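Local atomic coordinates of O-methyltransferase (Coxiella burnetii, PDB entry 3TR6), a protein that probably transfers a methyl group from S-adenosylmethionine to a hydroxyl group of an acceptor molecule, as other members of its O-methyltransferase family do. Residues 133-147 / 160-174. Sequence-based numbering, arbitrary orientation.
With NI (nickel (II) ion), chain B; SAH (S-adenosyl-L-homocysteine), chain C.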
loop_
_atom_site.group_PDB
_atom_site.type_symbol
_atom_site.label_atom_id
_atom_site.label_comp_id
_atom_site.label_asym_id
_atom_site.label_seq_id
_atom_site.Cartn_x
_atom_site.Cartn_y
_atom_site.Cartn_z
ATOM N N ILE A 133 6.508 -8.824 25.584
ATOM C CA ILE A 133 5.188 -9.001 26.184
ATOM C C ILE A 133 5.282 -9.197 27.697
ATOM O O ILE A 133 4.659 -8.468 28.472
ATOM C CB ILE A 133 4.455 -10.215 25.594
ATOM C CG1 ILE A 133 4.286 -10.062 24.084
ATOM C CG2 ILE A 133 3.106 -10.396 26.271
ATOM C CD1 ILE A 133 3.558 -11.218 23.435
ATOM N N HIS A 134 6.057 -10.197 28.105
ATOM C CA HIS A 134 6.224 -10.520 29.518
ATOM C C HIS A 134 6.890 -9.353 30.275
ATOM O O HIS A 134 7.153 -9.444 31.474
ATOM C CB HIS A 134 6.998 -11.846 29.691
ATOM C CG HIS A 134 6.209 -13.079 29.327
ATOM N ND1 HIS A 134 6.809 -14.289 29.054
ATOM C CD2 HIS A 134 4.874 -13.286 29.205
ATOM C CE1 HIS A 134 5.877 -15.189 28.774
ATOM N NE2 HIS A 134 4.698 -14.608 28.858
ATOM N N ALA A 135 7.143 -8.250 29.572
ATOM C CA ALA A 135 7.703 -7.053 30.198
ATOM C C ALA A 135 6.795 -5.838 30.007
ATOM O O ALA A 135 7.246 -4.697 30.108
ATOM C CB ALA A 135 9.094 -6.763 29.652
ATOM N N GLY A 136 5.521 -6.093 29.721
ATOM C CA GLY A 136 4.523 -5.042 29.609
ATOM C C GLY A 136 4.674 -4.103 28.423
ATOM O O GLY A 136 4.724 -2.885 28.595
ATOM N N GLN A 137 4.740 -4.661 27.217
ATOM C CA GLN A 137 4.848 -3.843 26.010
ATOM C C GLN A 137 3.706 -4.129 25.043
ATOM O O GLN A 137 3.704 -3.642 23.912
ATOM C CB GLN A 137 6.195 -4.060 25.316
ATOM C CG GLN A 137 7.397 -3.562 26.106
ATOM C CD GLN A 137 7.419 -2.052 26.256
ATOM O OE1 GLN A 137 7.840 -1.331 25.346
ATOM N NE2 GLN A 137 6.968 -1.564 27.407
ATOM N N ALA A 138 2.740 -4.922 25.490
ATOM C CA ALA A 138 1.555 -5.188 24.690
ATOM C C ALA A 138 0.833 -3.880 24.365
ATOM O O ALA A 138 0.696 -3.016 25.232
ATOM C CB ALA A 138 0.627 -6.147 25.425
ATOM N N TRP A 139 0.389 -3.743 23.116
ATOM C CA TRP A 139 -0.338 -2.559 22.646
ATOM C C TRP A 139 0.568 -1.341 22.433
ATOM O O TRP A 139 0.087 -0.225 22.230
ATOM C CB TRP A 139 -1.475 -2.185 23.605
ATOM C CG TRP A 139 -2.507 -3.257 23.826
ATOM C CD1 TRP A 139 -2.458 -4.267 24.745
ATOM C CD2 TRP A 139 -3.756 -3.405 23.134
ATOM N NE1 TRP A 139 -3.594 -5.040 24.660
ATOM C CE2 TRP A 139 -4.407 -4.532 23.681
ATOM C CE3 TRP A 139 -4.384 -2.698 22.103
ATOM C CZ2 TRP A 139 -5.651 -4.969 23.229
ATOM C CZ3 TRP A 139 -5.624 -3.137 21.654
ATOM C CH2 TRP A 139 -6.242 -4.261 22.217
ATOM N N GLN A 140 1.877 -1.554 22.470
ATOM C CA GLN A 140 2.819 -0.439 22.414
ATOM C C GLN A 140 3.394 -0.139 21.028
ATOM O O GLN A 140 3.910 0.952 20.796
ATOM C CB GLN A 140 3.957 -0.658 23.412
ATOM C CG GLN A 140 3.490 -0.696 24.857
ATOM C CD GLN A 140 2.692 0.537 25.233
ATOM O OE1 GLN A 140 1.507 0.453 25.565
ATOM N NE2 GLN A 140 3.339 1.695 25.176
ATOM N N TYR A 141 3.300 -1.093 20.108
ATOM C CA TYR A 141 3.930 -0.934 18.804
ATOM C C TYR A 141 2.975 -0.516 17.690
ATOM O O TYR A 141 1.787 -0.847 17.711
ATOM C CB TYR A 141 4.717 -2.196 18.443
ATOM C CG TYR A 141 5.884 -2.393 19.369
ATOM C CD1 TYR A 141 7.126 -1.858 19.063
ATOM C CD2 TYR A 141 5.735 -3.067 20.578
ATOM C CE1 TYR A 141 8.192 -2.007 19.913
ATOM C CE2 TYR A 141 6.804 -3.223 21.439
ATOM C CZ TYR A 141 8.030 -2.689 21.098
ATOM O OH TYR A 141 9.110 -2.831 21.937
ATOM N N ASP A 142 3.524 0.219 16.724
ATOM C CA ASP A 142 2.759 0.785 15.621
ATOM C C ASP A 142 2.832 -0.083 14.373
ATOM O O ASP A 142 1.833 -0.282 13.684
ATOM C CB ASP A 142 3.282 2.184 15.307
ATOM C CG ASP A 142 3.156 3.124 16.485
ATOM O OD1 ASP A 142 2.078 3.141 17.121
ATOM O OD2 ASP A 142 4.139 3.835 16.781
ATOM N N LEU A 143 4.022 -0.605 14.098
ATOM C CA LEU A 143 4.273 -1.340 12.868
ATOM C C LEU A 143 5.245 -2.482 13.104
ATOM O O LEU A 143 6.335 -2.280 13.637
ATOM C CB LEU A 143 4.828 -0.392 11.801
ATOM C CG LEU A 143 5.320 -1.010 10.487
ATOM C CD1 LEU A 143 4.225 -1.825 9.833
ATOM C CD2 LEU A 143 5.823 0.066 9.539
ATOM N N ILE A 144 4.848 -3.684 12.704
ATOM C CA ILE A 144 5.731 -4.842 12.793
ATOM C C ILE A 144 5.912 -5.525 11.429
ATOM O O ILE A 144 4.939 -5.903 10.775
ATOM C CB ILE A 144 5.230 -5.859 13.839
ATOM C CG1 ILE A 144 5.130 -5.201 15.216
ATOM C CG2 ILE A 144 6.160 -7.056 13.910
ATOM C CD1 ILE A 144 4.607 -6.121 16.312
ATOM N N TYR A 145 7.167 -5.673 11.012
ATOM C CA TYR A 145 7.503 -6.303 9.738
ATOM C C TYR A 145 8.081 -7.692 9.971
ATOM O O TYR A 145 9.160 -7.839 10.547
ATOM C CB TYR A 145 8.495 -5.430 8.967
ATOM C CG TYR A 145 8.971 -6.005 7.647
ATOM C CD1 TYR A 145 8.070 -6.423 6.677
ATOM C CD2 TYR A 145 10.327 -6.095 7.360
ATOM C CE1 TYR A 145 8.510 -6.936 5.463
ATOM C CE2 TYR A 145 10.778 -6.599 6.156
ATOM C CZ TYR A 145 9.870 -7.021 5.209
ATOM O OH TYR A 145 10.330 -7.525 4.009
ATOM N N ILE A 146 7.348 -8.709 9.525
ATOM C CA ILE A 146 7.729 -10.097 9.746
ATOM C C ILE A 146 8.416 -10.685 8.522
ATOM O O ILE A 146 7.779 -10.905 7.492
ATOM C CB ILE A 146 6.505 -10.962 10.079
ATOM C CG1 ILE A 146 5.773 -10.406 11.305
ATOM C CG2 ILE A 146 6.923 -12.414 10.275
ATOM C CD1 ILE A 146 4.457 -11.085 11.591
ATOM N N ASP A 147 9.713 -10.956 8.641
ATOM C CA ASP A 147 10.503 -11.427 7.509
ATOM C C ASP A 147 11.702 -12.270 7.958
ATOM O O ASP A 147 12.846 -11.999 7.591
ATOM C CB ASP A 147 10.951 -10.232 6.660
ATOM C CG ASP A 147 11.651 -10.646 5.389
ATOM O OD1 ASP A 147 12.307 -9.786 4.763
ATOM O OD2 ASP A 147 11.549 -11.833 5.016
ATOM N N SER A 160 2.682 -10.589 17.250
ATOM C CA SER A 160 2.669 -9.219 16.753
ATOM C C SER A 160 1.320 -8.542 16.981
ATOM O O SER A 160 1.252 -7.327 17.145
ATOM C CB SER A 160 3.049 -9.173 15.272
ATOM O OG SER A 160 4.423 -9.467 15.093
ATOM N N LEU A 161 0.249 -9.328 16.986
ATOM C CA LEU A 161 -1.070 -8.788 17.295
ATOM C C LEU A 161 -1.125 -8.277 18.729
ATOM O O LEU A 161 -1.630 -7.188 18.991
ATOM C CB LEU A 161 -2.159 -9.835 17.070
ATOM C CG LEU A 161 -2.825 -9.832 15.697
ATOM C CD1 LEU A 161 -3.927 -10.877 15.643
ATOM C CD2 LEU A 161 -3.381 -8.454 15.394
ATOM N N LYS A 162 -0.599 -9.069 19.654
ATOM C CA LYS A 162 -0.596 -8.699 21.063
ATOM C C LYS A 162 0.186 -7.407 21.281
ATOM O O LYS A 162 -0.199 -6.568 22.095
ATOM C CB LYS A 162 0.011 -9.822 21.912
ATOM C CG LYS A 162 -0.742 -11.147 21.872
ATOM C CD LYS A 162 0.002 -12.208 22.678
ATOM C CE LYS A 162 -0.808 -13.487 22.830
ATOM N NZ LYS A 162 -0.965 -14.232 21.548
ATOM N N LEU A 163 1.282 -7.253 20.544
ATOM C CA LEU A 163 2.194 -6.127 20.725
ATOM C C LEU A 163 1.748 -4.853 20.008
ATOM O O LEU A 163 2.268 -3.766 20.273
ATOM C CB LEU A 163 3.602 -6.512 20.266
ATOM C CG LEU A 163 4.383 -7.458 21.177
ATOM C CD1 LEU A 163 5.423 -8.237 20.390
ATOM C CD2 LEU A 163 5.031 -6.693 22.325
ATOM N N LEU A 164 0.793 -4.987 19.095
ATOM C CA LEU A 164 0.341 -3.847 18.308
ATOM C C LEU A 164 -0.696 -3.021 19.044
ATOM O O LEU A 164 -1.586 -3.564 19.702
ATOM C CB LEU A 164 -0.236 -4.298 16.962
ATOM C CG LEU A 164 0.744 -4.641 15.837
ATOM C CD1 LEU A 164 -0.029 -4.965 14.576
ATOM C CD2 LEU A 164 1.724 -3.501 15.595
ATOM N N ARG A 165 -0.578 -1.702 18.924
ATOM C CA ARG A 165 -1.625 -0.812 19.397
ATOM C C ARG A 165 -2.874 -1.026 18.555
ATOM O O ARG A 165 -2.846 -1.726 17.543
ATOM C CB ARG A 165 -1.197 0.653 19.295
ATOM C CG ARG A 165 -1.129 1.192 17.871
ATOM C CD ARG A 165 -1.099 2.712 17.876
ATOM N NE ARG A 165 -0.704 3.304 16.598
ATOM C CZ ARG A 165 -1.530 3.531 15.581
ATOM N NH1 ARG A 165 -2.809 3.192 15.667
ATOM N NH2 ARG A 165 -1.071 4.089 14.472
ATOM N N GLU A 166 -3.975 -0.427 18.985
ATOM C CA GLU A 166 -5.187 -0.417 18.190
ATOM C C GLU A 166 -4.891 0.388 16.930
ATOM O O GLU A 166 -4.427 1.528 17.010
ATOM C CB GLU A 166 -6.315 0.224 18.990
ATOM C CG GLU A 166 -7.696 0.053 18.400
ATOM C CD GLU A 166 -8.783 0.441 19.385
ATOM O OE1 GLU A 166 -8.976 -0.294 20.383
ATOM O OE2 GLU A 166 -9.436 1.485 19.166
ATOM N N GLY A 167 -5.132 -0.211 15.768
ATOM C CA GLY A 167 -4.822 0.434 14.506
ATOM C C GLY A 167 -3.381 0.223 14.075
ATOM O O GLY A 167 -2.934 0.805 13.089
ATOM N N GLY A 168 -2.651 -0.606 14.815
ATOM C CA GLY A 168 -1.290 -0.958 14.455
ATOM C C GLY A 168 -1.260 -1.811 13.201
ATOM O O GLY A 168 -2.292 -2.340 12.780
ATOM N N LEU A 169 -0.081 -1.957 12.605
ATOM C CA LEU A 169 0.031 -2.649 11.324
ATOM C C LEU A 169 1.056 -3.786 11.301
ATOM O O LEU A 169 2.212 -3.603 11.681
ATOM C CB LEU A 169 0.352 -1.650 10.210
ATOM C CG LEU A 169 0.371 -2.228 8.798
ATOM C CD1 LEU A 169 -1.035 -2.649 8.380
ATOM C CD2 LEU A 169 0.959 -1.236 7.802
ATOM N N ILE A 170 0.616 -4.956 10.847
ATOM C CA ILE A 170 1.522 -6.066 10.563
ATOM C C ILE A 170 1.805 -6.137 9.066
ATOM O O ILE A 170 0.883 -6.136 8.255
ATOM C CB ILE A 170 0.928 -7.421 10.981
ATOM C CG1 ILE A 170 0.726 -7.485 12.493
ATOM C CG2 ILE A 170 1.835 -8.554 10.531
ATOM C CD1 ILE A 170 -0.026 -8.705 12.945
ATOM N N ALA A 171 3.082 -6.198 8.705
ATOM C CA ALA A 171 3.478 -6.429 7.322
ATOM C C ALA A 171 4.204 -7.769 7.217
ATOM O O ALA A 171 5.168 -8.013 7.937
ATOM C CB ALA A 171 4.353 -5.301 6.821
ATOM N N VAL A 172 3.730 -8.638 6.329
ATOM C CA VAL A 172 4.329 -9.959 6.163
ATOM C C VAL A 172 4.845 -10.146 4.742
ATOM O O VAL A 172 4.097 -9.990 3.779
ATOM C CB VAL A 172 3.322 -11.079 6.493
ATOM C CG1 VAL A 172 3.981 -12.449 6.367
ATOM C CG2 VAL A 172 2.749 -10.883 7.890
ATOM N N ASP A 173 6.122 -10.486 4.616
ATOM C CA ASP A 173 6.731 -10.701 3.309
ATOM C C ASP A 173 6.642 -12.169 2.890
ATOM O O ASP A 173 6.380 -13.044 3.715
ATOM C CB ASP A 173 8.190 -10.242 3.324
ATOM C CG ASP A 173 8.815 -10.225 1.941
ATOM O OD1 ASP A 173 8.073 -10.339 0.941
ATOM O OD2 ASP A 173 10.052 -10.079 1.854
ATOM N N ASN A 174 6.843 -12.422 1.600
ATOM C CA ASN A 174 6.952 -13.781 1.063
ATOM C C ASN A 174 5.682 -14.622 1.170
ATOM O O ASN A 174 5.756 -15.843 1.294
ATOM C CB ASN A 174 8.132 -14.535 1.697
ATOM C CG ASN A 174 9.451 -13.796 1.543
ATOM O OD1 ASN A 174 10.034 -13.746 0.453
ATOM N ND2 ASN A 174 9.933 -13.221 2.640
HETATM NI NI NI B . 11.901 -11.654 2.469
HETATM N N SAH C . 14.277 -8.062 6.166
HETATM C CA SAH C . 15.560 -8.622 5.840
HETATM C CB SAH C . 15.436 -10.062 5.372
HETATM C CG SAH C . 15.973 -11.125 6.302
HETATM S SD SAH C . 16.041 -12.800 5.683
HETATM C C SAH C . 16.208 -7.809 4.774
HETATM O O SAH C . 17.150 -8.313 4.102
HETATM O OXT SAH C . 15.827 -6.635 4.537
HETATM C "C5'" SAH C . 15.804 -13.952 7.027
HETATM C "C4'" SAH C . 16.522 -13.694 8.240
HETATM O "O4'" SAH C . 15.838 -14.349 9.364
HETATM C "C3'" SAH C . 17.875 -14.286 8.178
HETATM O "O3'" SAH C . 18.805 -13.305 8.382
HETATM C "C2'" SAH C . 17.920 -15.268 9.273
HETATM O "O2'" SAH C . 19.142 -15.244 9.896
HETATM C "C1'" SAH C . 16.859 -14.798 10.199
HETATM N N9 SAH C . 16.341 -15.787 11.140
HETATM C C8 SAH C . 16.146 -17.095 10.912
HETATM N N7 SAH C . 15.650 -17.639 12.036
HETATM C C5 SAH C . 15.529 -16.679 12.975
HETATM C C6 SAH C . 15.082 -16.665 14.300
HETATM N N6 SAH C . 14.623 -17.861 14.931
HETATM N N1 SAH C . 15.092 -15.501 14.973
HETATM C C2 SAH C . 15.521 -14.371 14.397
HETATM N N3 SAH C . 15.957 -14.352 13.131
HETATM C C4 SAH C . 15.971 -15.487 12.401
HETATM O O HOH W 1 7.828 -13.943 6.467
#
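Ile144 pairs with Ile170 across two parallel strands, 143-146 and 168-173, whose axes run 4.7 Å apart at 14°. Ile144 N donates to Leu169 O and Ile144 O accepts from Ala171 N, both at 2.8 Å. Ile146 N repeats the pattern on Ala171 O. The last bond, from Asp173 N to Ile146 O, is weak at 3.3 Å, and a water also links Ile146 O to Asp173 O.

Side chains alternate between the two faces. Ile144 and Ile146 turn to the face covered by the end of helix 153-163. Ile144 CB lies near Ser160 OG, CG2 touches the same oxygen, CG1 packs on Leu164 CD2 at 3.8 Å, and CD1 reaches Ser160 CB and Leu163 CB. Ser160 OG itself is hydrogen-bonded to Tyr156 O. Leu143, Tyr145, Leu169 and Ala171 occupy the other face, towards helix 50-63.

Just before the two strands, Arg165 NE donates to Asp142 OD1 at 2.8 Å in a salt bridge. The oxygen lies at the guanidinium edge, but the two planes are 60° apart. NE meets OD1 on its anti side, out of the carboxylate plane, so a single bond joins the pair. Asp142 OD2 is held by the backbone N of Lys66 and Lys67.

With CG anti to the backbone N (chi1 -171°), Asp173 carries OD2 to the nickel ion. Asp147 OD2 and Asp173 OD2 bind the metal at 2.6 and 2.5 Å. Asn174 is the third residue there, its side-chain amide turned to the nickel. Asp147 OD1 accepts from the amino N of S-adenosylhomocysteine. Gln52 holds both Asp173 OD1 and Tyr145 OH. Metal and cofactor thus meet at the carboxyl ends of neighbouring parallel strands, as in the Rossmann-like fold of metal-dependent class I O-methyltransferases.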